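Local coordinates for nucleoside hydrolase, putative (Trypanosoma brucei, PDB 3FZ0), which belongs to the nucleoside hydrolase family and holds a calcium ion in an alpha/beta fold, at residues His6-Ile10 with Ala290-Glu294; Ser175-Ala179 with Glu312-Ala316. The protein carries 2 engineered substitutions. One frame throughout, in Å; residues are numbered along the deposited sequence. Where two conformers were deposited one is given.

Interaction 1: residues His6-Ile10 with Ala290-Glu294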
# COMPACT_ATOMS: atom_id res chain seq x y z
N HIS B 6 18.53 -2.70 -41.25
CA HIS B 6 19.52 -3.18 -40.30
C HIS B 6 19.09 -2.78 -38.90
O HIS B 6 18.77 -1.64 -38.68
CB HIS B 6 20.87 -2.51 -40.59
CG HIS B 6 21.53 -2.97 -41.84
ND1 HIS B 6 20.89 -3.73 -42.79
CD2 HIS B 6 22.78 -2.75 -42.32
CE1 HIS B 6 21.71 -3.97 -43.79
NE2 HIS B 6 22.87 -3.38 -43.53
N ARG B 7 19.13 -3.69 -37.96
CA ARG B 7 18.82 -3.38 -36.59
C ARG B 7 20.11 -3.25 -35.78
O ARG B 7 21.03 -4.06 -35.91
CB ARG B 7 17.91 -4.47 -36.00
CG ARG B 7 16.46 -4.39 -36.45
CD ARG B 7 15.69 -5.67 -36.20
NE ARG B 7 14.56 -5.81 -37.12
CZ ARG B 7 13.33 -5.43 -36.83
NH1 ARG B 7 13.07 -4.90 -35.64
NH2 ARG B 7 12.35 -5.58 -37.71
N LYS B 8 20.18 -2.23 -34.93
CA LYS B 8 21.27 -2.10 -33.98
C LYS B 8 20.65 -2.24 -32.62
O LYS B 8 19.78 -1.46 -32.26
CB LYS B 8 21.94 -0.72 -34.09
CG LYS B 8 22.38 -0.31 -35.50
CD LYS B 8 23.36 -1.32 -36.06
CE LYS B 8 23.99 -0.84 -37.37
NZ LYS B 8 24.58 -2.03 -38.09
N LEU B 9 21.06 -3.24 -31.85
CA LEU B 9 20.45 -3.46 -30.54
C LEU B 9 21.33 -3.14 -29.36
O LEU B 9 22.52 -3.39 -29.37
CB LEU B 9 19.98 -4.89 -30.37
CG LEU B 9 19.16 -5.63 -31.41
CD1 LEU B 9 18.53 -6.84 -30.68
CD2 LEU B 9 18.09 -4.75 -32.03
N ILE B 10 20.73 -2.58 -28.33
CA ILE B 10 21.29 -2.51 -26.99
C ILE B 10 20.57 -3.62 -26.25
O ILE B 10 19.34 -3.74 -26.30
CB ILE B 10 20.96 -1.15 -26.33
CG1 ILE B 10 21.41 0.01 -27.24
CG2 ILE B 10 21.56 -1.06 -24.93
CD1 ILE B 10 20.79 1.34 -26.86
N ALA B 290 11.54 -8.73 -30.85
CA ALA B 290 12.20 -7.49 -31.25
C ALA B 290 12.66 -7.52 -32.67
O ALA B 290 12.54 -6.54 -33.39
CB ALA B 290 13.39 -7.21 -30.36
N ILE B 291 13.24 -8.62 -33.09
CA ILE B 291 13.86 -8.63 -34.41
C ILE B 291 13.01 -9.27 -35.52
O ILE B 291 13.22 -8.96 -36.68
CB ILE B 291 15.32 -9.12 -34.37
CG1 ILE B 291 15.45 -10.55 -33.91
CG2 ILE B 291 16.10 -8.27 -33.39
CD1 ILE B 291 16.88 -10.86 -33.35
N ARG B 292 12.05 -10.12 -35.15
CA ARG B 292 11.13 -10.67 -36.12
C ARG B 292 9.71 -10.38 -35.70
O ARG B 292 9.05 -11.25 -35.14
CB ARG B 292 11.33 -12.18 -36.30
CG ARG B 292 12.75 -12.60 -36.63
CD ARG B 292 12.77 -13.91 -37.36
NE ARG B 292 12.67 -13.71 -38.80
CZ ARG B 292 12.07 -14.55 -39.64
NH1 ARG B 292 11.50 -15.66 -39.20
NH2 ARG B 292 12.05 -14.28 -40.95
N PRO B 293 9.22 -9.15 -35.97
CA PRO B 293 7.90 -8.72 -35.48
C PRO B 293 6.76 -9.60 -36.00
O PRO B 293 5.69 -9.62 -35.41
CB PRO B 293 7.77 -7.29 -36.04
CG PRO B 293 8.70 -7.27 -37.27
CD PRO B 293 9.87 -8.12 -36.80
N GLU B 294 7.00 -10.31 -37.10
CA GLU B 294 6.02 -11.21 -37.71
C GLU B 294 5.80 -12.47 -36.86
O GLU B 294 4.85 -13.21 -37.08
CB GLU B 294 6.41 -11.57 -39.15
CG GLU B 294 7.74 -12.39 -39.29
CD GLU B 294 9.04 -11.52 -39.43
OE1 GLU B 294 9.08 -10.36 -38.95
OE2 GLU B 294 10.04 -12.02 -40.03

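Interaction 2: residues Ser175-Ala179 with Glu312-Ala316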
# COMPACT_ATOMS: atom_id res chain seq x y z
N SER B 175 7.40 -15.03 -9.06
CA SER B 175 8.19 -14.48 -7.96
C SER B 175 7.39 -14.35 -6.65
O SER B 175 7.77 -14.92 -5.63
CB SER B 175 8.83 -13.16 -8.38
OG SER B 175 9.64 -12.64 -7.33
N ASN B 176 6.30 -13.60 -6.68
CA ASN B 176 5.24 -13.80 -5.66
C ASN B 176 3.99 -14.31 -6.38
O ASN B 176 4.06 -14.66 -7.56
CB ASN B 176 4.97 -12.55 -4.81
CG ASN B 176 4.52 -11.35 -5.65
OD1 ASN B 176 3.82 -11.51 -6.68
ND2 ASN B 176 4.95 -10.14 -5.24
N MET B 177 2.86 -14.40 -5.68
CA MET B 177 1.64 -14.96 -6.30
C MET B 177 1.20 -14.23 -7.58
O MET B 177 0.56 -14.84 -8.44
CB MET B 177 0.47 -15.04 -5.30
CG MET B 177 0.71 -16.02 -4.16
SD MET B 177 -0.40 -15.79 -2.74
CE MET B 177 -1.80 -16.68 -3.31
N ALA B 178 1.54 -12.95 -7.72
CA ALA B 178 1.00 -12.15 -8.81
C ALA B 178 2.04 -11.66 -9.80
O ALA B 178 1.71 -11.38 -10.98
CB ALA B 178 0.27 -11.00 -8.26
N ALA B 179 3.30 -11.55 -9.34
CA ALA B 179 4.33 -10.81 -10.10
C ALA B 179 5.41 -11.71 -10.65
O ALA B 179 5.88 -12.62 -9.94
CB ALA B 179 4.96 -9.67 -9.24
N GLU B 312 0.78 -8.40 -1.21
CA GLU B 312 0.96 -9.61 -2.05
C GLU B 312 1.12 -9.28 -3.54
O GLU B 312 1.49 -10.14 -4.33
CB GLU B 312 -0.23 -10.56 -1.84
CG GLU B 312 -0.17 -11.39 -0.56
CD GLU B 312 -0.80 -10.71 0.65
OE1 GLU B 312 -1.68 -9.84 0.48
OE2 GLU B 312 -0.42 -11.07 1.80
N THR B 313 0.79 -8.05 -3.95
CA THR B 313 0.79 -7.69 -5.37
C THR B 313 1.88 -6.70 -5.83
O THR B 313 1.87 -6.24 -7.00
CB THR B 313 -0.56 -7.14 -5.82
OG1 THR B 313 -0.95 -6.09 -4.93
CG2 THR B 313 -1.62 -8.21 -5.81
N ARG B 314 2.84 -6.37 -4.96
CA ARG B 314 3.94 -5.49 -5.40
C ARG B 314 4.60 -6.17 -6.59
O ARG B 314 4.88 -7.34 -6.53
CB ARG B 314 4.93 -5.21 -4.25
CG ARG B 314 6.33 -4.83 -4.71
CD ARG B 314 7.18 -4.16 -3.65
NE ARG B 314 7.20 -2.77 -3.98
CZ ARG B 314 8.22 -2.06 -4.46
NH1 ARG B 314 9.44 -2.55 -4.63
NH2 ARG B 314 7.98 -0.80 -4.73
N GLY B 315 4.79 -5.42 -7.68
CA GLY B 315 5.38 -5.95 -8.92
C GLY B 315 4.36 -6.47 -9.92
O GLY B 315 4.71 -6.77 -11.05
N ALA B 316 3.09 -6.59 -9.53
CA ALA B 316 2.05 -7.09 -10.43
C ALA B 316 1.92 -6.20 -11.64
O ALA B 316 2.12 -4.97 -11.55
CB ALA B 316 0.66 -7.23 -9.72
O HOH W 1 2.18 -12.60 -3.54

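Interaction 1: residues His6-Ile10 with Ala290-Glu294
R7 reaches from strand 6-13 across the last turn of helix 282-291 and ends over the backbone that leaves it. Its CB points toward the helix. CG stands beside the backbone N (chi1 -76°), and the chain then runs extended from CG to NE. This carries CD to I291, where it lies 3.9 Å from CG2. NE comes next, 3.5 Å from the carbonyl O of I291, but the angle is too poor for a hydrogen bond. That oxygen sits over one face of the guanidinium, 3.3 Å above its plane and away from the centre of the group. The approach is electrostatic, a carbonyl oxygen above the flat cation, and not a hydrogen bond. NH1 closes to 2.8 Å from A290 O, again without a usable N-H direction. NH1 bonds instead to Q130 OE1, and A290 O accepts from Q130 NE2, so one amide of strand 127-133 serves both groups. NH2 touches the ring of P293 at CD, 3.7 Å away. Two positions along the strand, L9 adds the apolar part. Its CD1 meets I291 CG2 at 3.9 Å, with the two side chains crossing at about a right angle. I291 CG2 thus lies against both R7 CD and L9 CD1. The positive charge near the carbonyls of a helix C-terminus is probably favourable. The arrangement is helix-on-sheet packing, as in the alpha/beta fold of nucleoside hydrolases.

Interaction 2: residues Ser175-Ala179 with Glu312-Ala316
This is a loop-to-loop contact, mostly buried, between the segment ahead of helix 181-185 and the turn ahead of strand 317-319. N176 supplies its direct hydrogen bond. ND2 donates to R314 O over 3.1 Å, with an N-H...O angle of 158°. The acceptor lies near the amide plane of N176, and the nitrogen lies in the carbonyl plane of R314. With chi1 at 60° CG of N176 is flanked by both backbone neighbours, and the turn about chi2 then aims OD1 at its own loop. There OD1 accepts from A178 N at 2.9 Å and A179 N at 2.7 Å, from opposite faces of its plane. The bond to A178 N makes an Asx turn. A water joins the loops a second time, accepting from M177 N and donating to E312 O. Beside these bonds, A179 CB packs on the backbone of G315, 3.3 Å from its carbonyl C. A178 CB meets A316 CB at 4.1 Å and T313 CG2 at 4.2 Å. T313 to A316 form a type II beta turn, closed by A316 N to T313 O at 2.8 Å. T313 OG1 bonds to T313 OG1 of the second subunit, and R314 forms a salt bridge with E188. N176 uses both ends of its amide: OD1 shapes its own loop while ND2 ties that loop to a turn at the subunit interface.

How the interactions relate
Interactions 1 and 2 lie on opposite sides of the chain's centre, 30 Å apart between centres and about 21 Å between nearest atoms. Their segments alternate along the chain: 6-10, 175-179, 290-294, 312-316. Only interaction 1 has a strand of the mixed sheet, packed against the end of helix 282-291. Interaction 2 lies in loops, one of which runs into strand 317-319, at the edge of the sheet within this chain. D14 just follows strand 6-13 and D283 lies in the first turn of helix 282-291, so interaction 1 pairs two elements whose other ends hold the calcium ion. Interaction 1 is internal to the subunit, whereas interaction 2, also within one chain, borders three neighbours.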